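Local coordinates for oxidoreductase, short chain dehydrogenase/reductase family protein (PDB 6OW4) that binds NAD in a Rossmann fold and acts as an NADH-dependent 20beta-hydroxysteroid dehydrogenase of the short-chain dehydrogenase/reductase family, at residues G120-A125 with H164-E169; C100-T105 with Y157-I162; A187-G192 with M250-P255. All blocks are in the same frame, centred on the assembly; numbering follows the deposited sequence.

Contact 1 (G120-A125 with H164-E169); sequences GTVDFA and HEIMRE
V122 and M167 carry this contact, their side chains crossing at about a right angle, and I166 meets V122 at a similar angle one residue earlier on the helix. The branches of V122 divide the work. CG2, beside the backbone N, meets the tip of I166, with V122 CG2 3.8 Å from I166 CD1; CG1, anti to the backbone N (chi1 169°), faces the methyl of M167, V122 CG1 to M167 CE being 4.0 Å. The other branch of I166 lies over the backbone here, its CG2 3.8 Å from V122 N. M167 leaves the helix with an extended chain that runs past the peptide of V122: M167 CG lies 3.2 Å from V122 O, and M167 CE ends 3.5 Å from D123 O. V122 N and V122 O are buried here among carbon atoms and find no polar partner in the model. T121 adds a looser touch, OG1 to I166 CG2 at 4.0 Å, while that hydroxyl bonds to H170 and H172. Helix 142-170 thus packs on the entry to strand 124-127. I166 also leans on helix 105-119, M167 reaches I223 of strand 223-230, and V122 rests on F45 of strand 42-47.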
loop_
_atom_site.group_PDB
_atom_site.type_symbol
_atom_site.label_atom_id
_atom_site.label_comp_id
_atom_site.label_asym_id
_atom_site.label_seq_id
_atom_site.Cartn_x
_atom_site.Cartn_y
_atom_site.Cartn_z
ATOM N N GLY F 120 11.359 25.974 -26.381
ATOM C CA GLY F 120 10.044 26.538 -26.743
ATOM C C GLY F 120 9.054 26.430 -25.597
ATOM O O GLY F 120 8.474 27.465 -25.221
ATOM N N THR F 121 8.867 25.218 -25.064
ATOM C CA THR F 121 7.965 24.917 -23.918
ATOM C C THR F 121 8.339 23.562 -23.306
ATOM O O THR F 121 9.317 22.946 -23.779
ATOM C CB THR F 121 6.491 24.947 -24.345
ATOM O OG1 THR F 121 5.692 24.807 -23.169
ATOM C CG2 THR F 121 6.130 23.861 -25.337
ATOM N N VAL F 122 7.579 23.131 -22.295
ATOM C CA VAL F 122 7.751 21.831 -21.581
ATOM C C VAL F 122 6.386 21.134 -21.517
ATOM O O VAL F 122 5.520 21.602 -20.752
ATOM C CB VAL F 122 8.366 22.046 -20.183
ATOM C CG1 VAL F 122 8.312 20.793 -19.321
ATOM C CG2 VAL F 122 9.797 22.556 -20.278
ATOM N N ASP F 123 6.210 20.076 -22.318
ATOM C CA ASP F 123 5.018 19.183 -22.331
ATOM C C ASP F 123 5.235 18.037 -21.338
ATOM O O ASP F 123 4.239 17.553 -20.777
ATOM C CB ASP F 123 4.755 18.610 -23.726
ATOM C CG ASP F 123 4.416 19.653 -24.776
ATOM O OD1 ASP F 123 3.296 20.201 -24.720
ATOM O OD2 ASP F 123 5.275 19.912 -25.640
ATOM N N PHE F 124 6.484 17.602 -21.151
ATOM C CA PHE F 124 6.864 16.509 -20.220
ATOM C C PHE F 124 8.174 16.857 -19.507
ATOM O O PHE F 124 8.959 17.666 -20.032
ATOM C CB PHE F 124 7.005 15.187 -20.977
ATOM C CG PHE F 124 8.125 15.174 -21.986
ATOM C CD1 PHE F 124 9.405 14.780 -21.622
ATOM C CD2 PHE F 124 7.904 15.572 -23.295
ATOM C CE1 PHE F 124 10.435 14.778 -22.549
ATOM C CE2 PHE F 124 8.936 15.565 -24.222
ATOM C CZ PHE F 124 10.199 15.168 -23.848
ATOM N N ALA F 125 8.398 16.244 -18.345
ATOM C CA ALA F 125 9.641 16.351 -17.550
ATOM C C ALA F 125 9.923 15.000 -16.889
ATOM O O ALA F 125 9.037 14.498 -16.172
ATOM C CB ALA F 125 9.513 17.457 -16.532
ATOM N N HIS F 164 6.084 22.218 -14.090
ATOM C CA HIS F 164 4.618 22.480 -14.025
ATOM C C HIS F 164 4.354 23.989 -13.938
ATOM O O HIS F 164 3.216 24.397 -14.245
ATOM C CB HIS F 164 3.952 21.659 -12.907
ATOM C CG HIS F 164 4.278 22.078 -11.513
ATOM N ND1 HIS F 164 3.847 23.276 -10.980
ATOM C CD2 HIS F 164 4.942 21.442 -10.524
ATOM C CE1 HIS F 164 4.255 23.372 -9.732
ATOM N NE2 HIS F 164 4.929 22.258 -9.427
ATOM N N GLU F 165 5.360 24.785 -13.555
ATOM C CA GLU F 165 5.311 26.273 -13.613
ATOM C C GLU F 165 5.202 26.713 -15.079
ATOM O O GLU F 165 4.286 27.500 -15.389
ATOM C CB GLU F 165 6.539 26.894 -12.943
ATOM C CG GLU F 165 6.365 27.126 -11.451
ATOM C CD GLU F 165 7.606 27.613 -10.720
ATOM O OE1 GLU F 165 8.657 27.773 -11.371
ATOM O OE2 GLU F 165 7.519 27.832 -9.495
ATOM N N ILE F 166 6.101 26.218 -15.936
ATOM C CA ILE F 166 6.151 26.525 -17.398
ATOM C C ILE F 166 4.806 26.151 -18.033
ATOM O O ILE F 166 4.267 26.972 -18.800
ATOM C CB ILE F 166 7.329 25.795 -18.079
ATOM C CG1 ILE F 166 8.678 26.392 -17.667
ATOM C CG2 ILE F 166 7.167 25.787 -19.594
ATOM C CD1 ILE F 166 9.856 25.461 -17.861
ATOM N N MET F 167 4.299 24.953 -17.720
ATOM C CA MET F 167 3.068 24.364 -18.313
ATOM C C MET F 167 1.881 25.305 -18.090
ATOM O O MET F 167 1.206 25.648 -19.081
ATOM C CB MET F 167 2.762 23.001 -17.687
ATOM C CG MET F 167 3.703 21.909 -18.149
ATOM S SD MET F 167 3.561 20.409 -17.152
ATOM C CE MET F 167 4.891 19.425 -17.840
ATOM N N ARG F 168 1.639 25.699 -16.837
ATOM C CA ARG F 168 0.512 26.587 -16.445
ATOM C C ARG F 168 0.727 27.981 -17.044
ATOM O O ARG F 168 -0.245 28.544 -17.586
ATOM C CB ARG F 168 0.388 26.639 -14.920
ATOM C CG ARG F 168 -0.048 25.321 -14.297
ATOM C CD ARG F 168 -0.149 25.431 -12.791
ATOM N NE ARG F 168 1.163 25.545 -12.170
ATOM C CZ ARG F 168 1.380 25.931 -10.917
ATOM N NH1 ARG F 168 0.367 26.255 -10.128
ATOM N NH2 ARG F 168 2.616 25.997 -10.455
ATOM N N GLU F 169 1.956 28.500 -16.963
ATOM C CA GLU F 169 2.353 29.827 -17.511
ATOM C C GLU F 169 2.137 29.851 -19.028
ATOM O O GLU F 169 1.783 30.927 -19.549
ATOM C CB GLU F 169 3.807 30.145 -17.157
ATOM C CG GLU F 169 3.989 30.586 -15.715
ATOM C CD GLU F 169 5.425 30.599 -15.220
ATOM O OE1 GLU F 169 6.341 30.521 -16.062
ATOM O OE2 GLU F 169 5.626 30.682 -13.992
#

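Contact 2 (C100-T105 with Y157-I162); sequences CDVTDT and YRTGRI. With NAD (nicotinamide-adenine-dinucleotide), chain N.
The adenine end of the NAD pocket is built partly by the loop 100-105, and V102 ties that loop both to the cofactor and to helix 142-170. Its backbone N donates to N1A of the NAD adenine at 3.2 Å, while its CG2 lies 3.4 Å from NAD N6A. On the helix side, R158 NE donates to V102 O at 3.0 Å; the bond is practically straight (179°) and lies in both the carbonyl plane and the guanidinium plane. The R158 chain bends at chi3 (-74°), which sets NE off the line of the preceding carbons, and T105 CG2 packs on R158 CD at 3.8 Å. R158 NH1 forms a salt bridge with E142 of the second subunit, so one guanidinium joins loop, helix and subunit interface. An alanine in place of R158 would probably leave V102 O without its donor and cost that E142 one of its arginine partners, R161 remaining. T159 crosses V102 at a slant, its OG1 3.6 Å from V102 CG1 and hydrogen-bonded to G155 O. D101 lies near NAD N6A while the V102 N-H bonds N1A; an Asp-Val pair at the adenine is familiar from the Rossmann-fold cofactor site of short-chain dehydrogenases.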
loop_
_atom_site.group_PDB
_atom_site.type_symbol
_atom_site.label_atom_id
_atom_site.label_comp_id
_atom_site.label_asym_id
_atom_site.label_seq_id
_atom_site.Cartn_x
_atom_site.Cartn_y
_atom_site.Cartn_z
ATOM N N CYS F 100 22.710 22.049 -15.177
ATOM C CA CYS F 100 22.075 22.658 -13.978
ATOM C C CYS F 100 22.280 21.756 -12.757
ATOM O O CYS F 100 21.698 20.656 -12.724
ATOM C CB CYS F 100 20.588 22.900 -14.203
ATOM S SG CYS F 100 19.707 23.390 -12.696
ATOM N N ASP F 101 23.088 22.212 -11.799
ATOM C CA ASP F 101 23.152 21.644 -10.427
ATOM C C ASP F 101 21.804 21.928 -9.751
ATOM O O ASP F 101 21.496 23.112 -9.524
ATOM C CB ASP F 101 24.349 22.210 -9.659
ATOM C CG ASP F 101 24.384 21.818 -8.192
ATOM O OD1 ASP F 101 23.642 22.438 -7.407
ATOM O OD2 ASP F 101 25.151 20.899 -7.849
ATOM N N VAL F 102 21.033 20.879 -9.455
ATOM C CA VAL F 102 19.613 20.971 -8.996
ATOM C C VAL F 102 19.563 21.418 -7.528
ATOM O O VAL F 102 18.464 21.795 -7.078
ATOM C CB VAL F 102 18.851 19.647 -9.211
ATOM C CG1 VAL F 102 18.875 19.218 -10.672
ATOM C CG2 VAL F 102 19.357 18.525 -8.317
ATOM N N THR F 103 20.693 21.371 -6.809
ATOM C CA THR F 103 20.821 21.856 -5.406
ATOM C C THR F 103 21.076 23.371 -5.394
ATOM O O THR F 103 20.927 23.978 -4.314
ATOM C CB THR F 103 21.914 21.097 -4.642
ATOM O OG1 THR F 103 23.167 21.329 -5.283
ATOM C CG2 THR F 103 21.655 19.608 -4.567
ATOM N N ASP F 104 21.444 23.952 -6.542
ATOM C CA ASP F 104 21.682 25.409 -6.721
ATOM C C ASP F 104 20.434 26.044 -7.351
ATOM O O ASP F 104 20.171 25.775 -8.540
ATOM C CB ASP F 104 22.932 25.653 -7.572
ATOM C CG ASP F 104 23.439 27.084 -7.536
ATOM O OD1 ASP F 104 22.632 27.988 -7.252
ATOM O OD2 ASP F 104 24.641 27.277 -7.787
ATOM N N THR F 105 19.717 26.875 -6.584
ATOM C CA THR F 105 18.446 27.541 -6.993
ATOM C C THR F 105 18.708 28.473 -8.182
ATOM O O THR F 105 17.836 28.550 -9.068
ATOM C CB THR F 105 17.812 28.322 -5.834
ATOM O OG1 THR F 105 18.679 29.404 -5.500
ATOM C CG2 THR F 105 17.559 27.479 -4.602
ATOM N N TYR F 157 12.154 18.337 -6.269
ATOM C CA TYR F 157 11.064 19.310 -5.989
ATOM C C TYR F 157 11.230 20.545 -6.881
ATOM O O TYR F 157 10.284 20.885 -7.611
ATOM C CB TYR F 157 11.044 19.705 -4.509
ATOM C CG TYR F 157 10.584 21.118 -4.248
ATOM C CD1 TYR F 157 9.251 21.474 -4.381
ATOM C CD2 TYR F 157 11.487 22.104 -3.885
ATOM C CE1 TYR F 157 8.825 22.773 -4.154
ATOM C CE2 TYR F 157 11.078 23.407 -3.655
ATOM C CZ TYR F 157 9.742 23.743 -3.786
ATOM O OH TYR F 157 9.342 25.029 -3.561
ATOM N N ARG F 158 12.399 21.189 -6.809
ATOM C CA ARG F 158 12.750 22.419 -7.574
ATOM C C ARG F 158 12.579 22.171 -9.074
ATOM O O ARG F 158 11.904 22.983 -9.736
ATOM C CB ARG F 158 14.193 22.845 -7.287
ATOM C CG ARG F 158 14.308 23.955 -6.257
ATOM C CD ARG F 158 15.728 24.462 -6.128
ATOM N NE ARG F 158 16.579 23.520 -5.416
ATOM C CZ ARG F 158 16.593 23.346 -4.096
ATOM N NH1 ARG F 158 15.793 24.047 -3.309
ATOM N NH2 ARG F 158 17.415 22.458 -3.563
ATOM N N THR F 159 13.188 21.096 -9.578
ATOM C CA THR F 159 13.190 20.711 -11.013
ATOM C C THR F 159 11.761 20.358 -11.442
ATOM O O THR F 159 11.374 20.734 -12.566
ATOM C CB THR F 159 14.162 19.553 -11.274
ATOM O OG1 THR F 159 15.284 19.661 -10.399
ATOM C CG2 THR F 159 14.653 19.535 -12.703
ATOM N N GLY F 160 11.019 19.655 -10.581
ATOM C CA GLY F 160 9.590 19.349 -10.778
ATOM C C GLY F 160 8.748 20.614 -10.813
ATOM O O GLY F 160 7.816 20.673 -11.632
ATOM N N ARG F 161 9.074 21.597 -9.968
ATOM C CA ARG F 161 8.288 22.850 -9.798
ATOM C C ARG F 161 8.358 23.686 -11.083
ATOM O O ARG F 161 7.288 24.111 -11.565
ATOM C CB ARG F 161 8.784 23.656 -8.593
ATOM C CG ARG F 161 7.816 24.740 -8.137
ATOM C CD ARG F 161 8.439 25.731 -7.171
ATOM N NE ARG F 161 9.636 26.346 -7.733
ATOM C CZ ARG F 161 10.843 26.371 -7.164
ATOM N NH1 ARG F 161 11.047 25.831 -5.973
ATOM N NH2 ARG F 161 11.848 26.955 -7.791
ATOM N N ILE F 162 9.562 23.906 -11.620
ATOM C CA ILE F 162 9.783 24.750 -12.835
ATOM C C ILE F 162 9.073 24.105 -14.032
ATOM O O ILE F 162 8.623 24.855 -14.916
ATOM C CB ILE F 162 11.282 25.007 -13.107
ATOM C CG1 ILE F 162 12.064 23.726 -13.416
ATOM C CG2 ILE F 162 11.908 25.782 -11.956
ATOM C CD1 ILE F 162 13.377 23.973 -14.125
HETATM P PA NAD N . 23.504 7.549 -12.338
HETATM O O1A NAD N . 24.274 7.851 -11.095
HETATM O O2A NAD N . 24.445 7.566 -13.551
HETATM O O5B NAD N . 22.347 8.614 -12.580
HETATM C C5B NAD N . 22.172 9.717 -11.691
HETATM C C4B NAD N . 22.412 11.023 -12.502
HETATM O O4B NAD N . 21.861 12.209 -11.642
HETATM C C3B NAD N . 23.641 11.243 -12.719
HETATM O O3B NAD N . 23.912 11.506 -14.142
HETATM C C2B NAD N . 24.049 12.591 -11.834
HETATM O O2B NAD N . 25.066 13.364 -12.536
HETATM C C1B NAD N . 22.975 13.261 -11.700
HETATM N N9A NAD N . 23.024 14.031 -10.415
HETATM C C8A NAD N . 23.234 13.772 -9.103
HETATM N N7A NAD N . 23.159 14.945 -8.425
HETATM C C5A NAD N . 22.905 15.924 -9.317
HETATM C C6A NAD N . 22.734 17.305 -9.149
HETATM N N6A NAD N . 22.754 18.211 -8.048
HETATM N N1A NAD N . 22.482 18.089 -10.224
HETATM C C2A NAD N . 22.393 17.537 -11.479
HETATM N N3A NAD N . 22.562 16.167 -11.648
HETATM C C4A NAD N . 22.818 15.370 -10.558
HETATM O O3 NAD N . 22.825 6.057 -12.188
HETATM P PN NAD N . 21.309 5.715 -12.614
HETATM O O1N NAD N . 21.085 4.242 -12.424
HETATM O O2N NAD N . 21.101 6.089 -14.083
HETATM O O5D NAD N . 20.307 6.511 -11.662
HETATM C C5D NAD N . 19.338 7.401 -12.195
HETATM C C4D NAD N . 18.170 7.553 -11.185
HETATM O O4D NAD N . 17.578 6.402 -11.021
HETATM C C3D NAD N . 18.683 7.973 -9.820
HETATM O O3D NAD N . 17.877 8.951 -9.301
HETATM C C2D NAD N . 18.599 6.675 -8.961
HETATM O O2D NAD N . 18.443 7.074 -7.535
HETATM C C1D NAD N . 17.571 6.061 -9.437
HETATM N N1N NAD N . 17.591 4.604 -9.272
HETATM C C2N NAD N . 18.499 3.821 -9.973
HETATM C C3N NAD N . 18.507 2.427 -9.809
HETATM C C7N NAD N . 19.520 1.541 -10.575
HETATM O O7N NAD N . 19.893 0.491 -10.085
HETATM N N7N NAD N . 20.022 1.929 -11.848
HETATM C C4N NAD N . 17.602 1.831 -8.952
HETATM C C5N NAD N . 16.690 2.607 -8.255
HETATM C C6N NAD N . 16.685 3.997 -8.428
#

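Contact 3 (A187-G192 with M250-P255); sequences ANYMMG and MLEVVP
A chi1 of 166° sends CG of Y189 away from the backbone N, on the side where V253 lies, and V253 CG1 stands anti to its own carbonyl carbon (chi1 -69°). The two side chains cross obliquely, Y189 CD2 meeting V253 CG1 at 3.5 Å. E252, its chain extended beyond CG, brings its carboxylate to the edge of the same ring, with the two planes turned 77° apart. E252 OE1 lies in the ring plane, 3.9 Å from Y189 OH, too long for a direct bond within this chain; across the interface, Y189 OH of the third subunit makes a weak hydrogen bond with E252 O. The side chains of E252 and M191 cross at about a right angle, E252 OE2 3.6 Å from M191 CG. One ring face of Y189 takes the backbone, M191 N lying 3.5 Å above the plane and offset toward the rim. Farther along, M190 folds back at chi2 and chi3, and its sulfur rests on the last turn of helix 244-250, M190 SD to M250 CG 3.8 Å. Y189 also makes an edge-to-face pair with F294 of the third subunit, and E252 of that subunit comes close to E252 here, two like charges. The contact joins the short hairpin 189-194 to the loop after helix 244-250, at a subunit interface of the tetramer and near the nicotinamide side of a short-chain dehydrogenase's cofactor site.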
loop_
_atom_site.group_PDB
_atom_site.type_symbol
_atom_site.label_atom_id
_atom_site.label_comp_id
_atom_site.label_asym_id
_atom_site.label_seq_id
_atom_site.Cartn_x
_atom_site.Cartn_y
_atom_site.Cartn_z
ATOM N N ALA F 187 13.265 -1.687 2.509
ATOM C CA ALA F 187 14.718 -1.740 2.784
ATOM C C ALA F 187 15.309 -2.879 1.945
ATOM O O ALA F 187 14.913 -4.042 2.172
ATOM C CB ALA F 187 14.980 -1.934 4.257
ATOM N N ASN F 188 16.181 -2.547 0.986
ATOM C CA ASN F 188 16.770 -3.515 0.021
ATOM C C ASN F 188 17.446 -4.643 0.808
ATOM O O ASN F 188 18.329 -4.344 1.634
ATOM C CB ASN F 188 17.750 -2.850 -0.949
ATOM C CG ASN F 188 17.126 -1.750 -1.781
ATOM O OD1 ASN F 188 16.035 -1.270 -1.474
ATOM N ND2 ASN F 188 17.813 -1.338 -2.834
ATOM N N TYR F 189 17.029 -5.887 0.559
ATOM C CA TYR F 189 17.471 -7.105 1.287
ATOM C C TYR F 189 18.827 -7.570 0.741
ATOM O O TYR F 189 18.981 -7.642 -0.496
ATOM C CB TYR F 189 16.408 -8.200 1.159
ATOM C CG TYR F 189 16.872 -9.577 1.557
ATOM C CD1 TYR F 189 16.818 -9.996 2.877
ATOM C CD2 TYR F 189 17.370 -10.461 0.613
ATOM C CE1 TYR F 189 17.245 -11.260 3.249
ATOM C CE2 TYR F 189 17.801 -11.729 0.968
ATOM C CZ TYR F 189 17.738 -12.128 2.291
ATOM O OH TYR F 189 18.162 -13.373 2.646
ATOM N N MET F 190 19.771 -7.880 1.640
ATOM C CA MET F 190 21.095 -8.481 1.313
ATOM C C MET F 190 21.497 -9.467 2.418
ATOM O O MET F 190 22.236 -9.059 3.338
ATOM C CB MET F 190 22.181 -7.410 1.161
ATOM C CG MET F 190 22.151 -6.695 -0.178
ATOM S SD MET F 190 22.506 -7.786 -1.580
ATOM C CE MET F 190 24.285 -7.949 -1.440
ATOM N N MET F 191 21.007 -10.707 2.321
ATOM C CA MET F 191 21.437 -11.878 3.135
ATOM C C MET F 191 21.355 -11.550 4.633
ATOM O O MET F 191 22.405 -11.579 5.307
ATOM C CB MET F 191 22.866 -12.290 2.764
ATOM C CG MET F 191 23.017 -12.702 1.310
ATOM S SD MET F 191 24.740 -13.017 0.848
ATOM C CE MET F 191 25.084 -14.485 1.817
ATOM N N GLY F 192 20.149 -11.244 5.123
ATOM C CA GLY F 192 19.852 -11.015 6.552
ATOM C C GLY F 192 19.771 -9.537 6.899
ATOM O O GLY F 192 18.852 -9.165 7.660
ATOM N N MET F 250 22.568 -10.775 -5.122
ATOM C CA MET F 250 21.610 -9.634 -5.174
ATOM C C MET F 250 20.280 -10.074 -5.800
ATOM O O MET F 250 19.237 -9.539 -5.379
ATOM C CB MET F 250 22.179 -8.473 -5.996
ATOM C CG MET F 250 23.296 -7.725 -5.305
ATOM S SD MET F 250 24.144 -6.589 -6.429
ATOM C CE MET F 250 23.056 -5.167 -6.340
ATOM N N LEU F 251 20.317 -10.995 -6.770
ATOM C CA LEU F 251 19.135 -11.428 -7.568
ATOM C C LEU F 251 18.459 -12.648 -6.926
ATOM O O LEU F 251 17.545 -13.212 -7.563
ATOM C CB LEU F 251 19.585 -11.732 -9.000
ATOM C CG LEU F 251 20.264 -10.578 -9.739
ATOM C CD1 LEU F 251 20.711 -11.021 -11.121
ATOM C CD2 LEU F 251 19.346 -9.371 -9.838
ATOM N N GLU F 252 18.884 -13.037 -5.717
ATOM C CA GLU F 252 18.177 -14.008 -4.836
ATOM C C GLU F 252 16.670 -13.727 -4.873
ATOM O O GLU F 252 15.892 -14.656 -5.180
ATOM C CB GLU F 252 18.664 -13.881 -3.390
ATOM C CG GLU F 252 19.806 -14.809 -3.022
ATOM C CD GLU F 252 20.151 -14.789 -1.541
ATOM O OE1 GLU F 252 19.222 -14.935 -0.717
ATOM O OE2 GLU F 252 21.342 -14.610 -1.212
ATOM N N VAL F 253 16.299 -12.472 -4.596
ATOM C CA VAL F 253 14.907 -12.027 -4.289
ATOM C C VAL F 253 14.298 -11.328 -5.514
ATOM O O VAL F 253 13.324 -10.576 -5.330
ATOM C CB VAL F 253 14.887 -11.119 -3.042
ATOM C CG1 VAL F 253 15.212 -11.899 -1.778
ATOM C CG2 VAL F 253 15.820 -9.924 -3.179
ATOM N N VAL F 254 14.843 -11.571 -6.711
ATOM C CA VAL F 254 14.267 -11.113 -8.012
ATOM C C VAL F 254 13.873 -12.356 -8.808
ATOM O O VAL F 254 14.733 -13.028 -9.371
ATOM C CB VAL F 254 15.248 -10.219 -8.796
ATOM C CG1 VAL F 254 14.630 -9.698 -10.086
ATOM C CG2 VAL F 254 15.755 -9.061 -7.952
ATOM N N PRO F 255 12.566 -12.707 -8.859
ATOM C CA PRO F 255 12.103 -13.891 -9.585
ATOM C C PRO F 255 12.677 -14.055 -11.002
ATOM O O PRO F 255 12.962 -15.175 -11.378
ATOM C CB PRO F 255 10.586 -13.671 -9.669
ATOM C CG PRO F 255 10.259 -12.882 -8.422
ATOM C CD PRO F 255 11.465 -11.993 -8.196
#

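In the fold
Contacts 1 and 2 are both buried and share helix 142-170, using successive parts of it, and their segments alternate along the chain; their centres lie 14 Å apart. Contact 1 is almost wholly apolar, helix against the start of a central strand of the parallel sheet, whereas contact 2 is carried by a charged side chain reading a loop carbonyl beside the adenine. Both also touch the second subunit. Contact 3 is only partly buried and stands on the far side of the chain's centre from contact 1, its centre about 39 Å away; there methionines, a tyrosine, a valine and a glutamate meet by van der Waals contact and border the third subunit, with the fourth touching the 250-255 side.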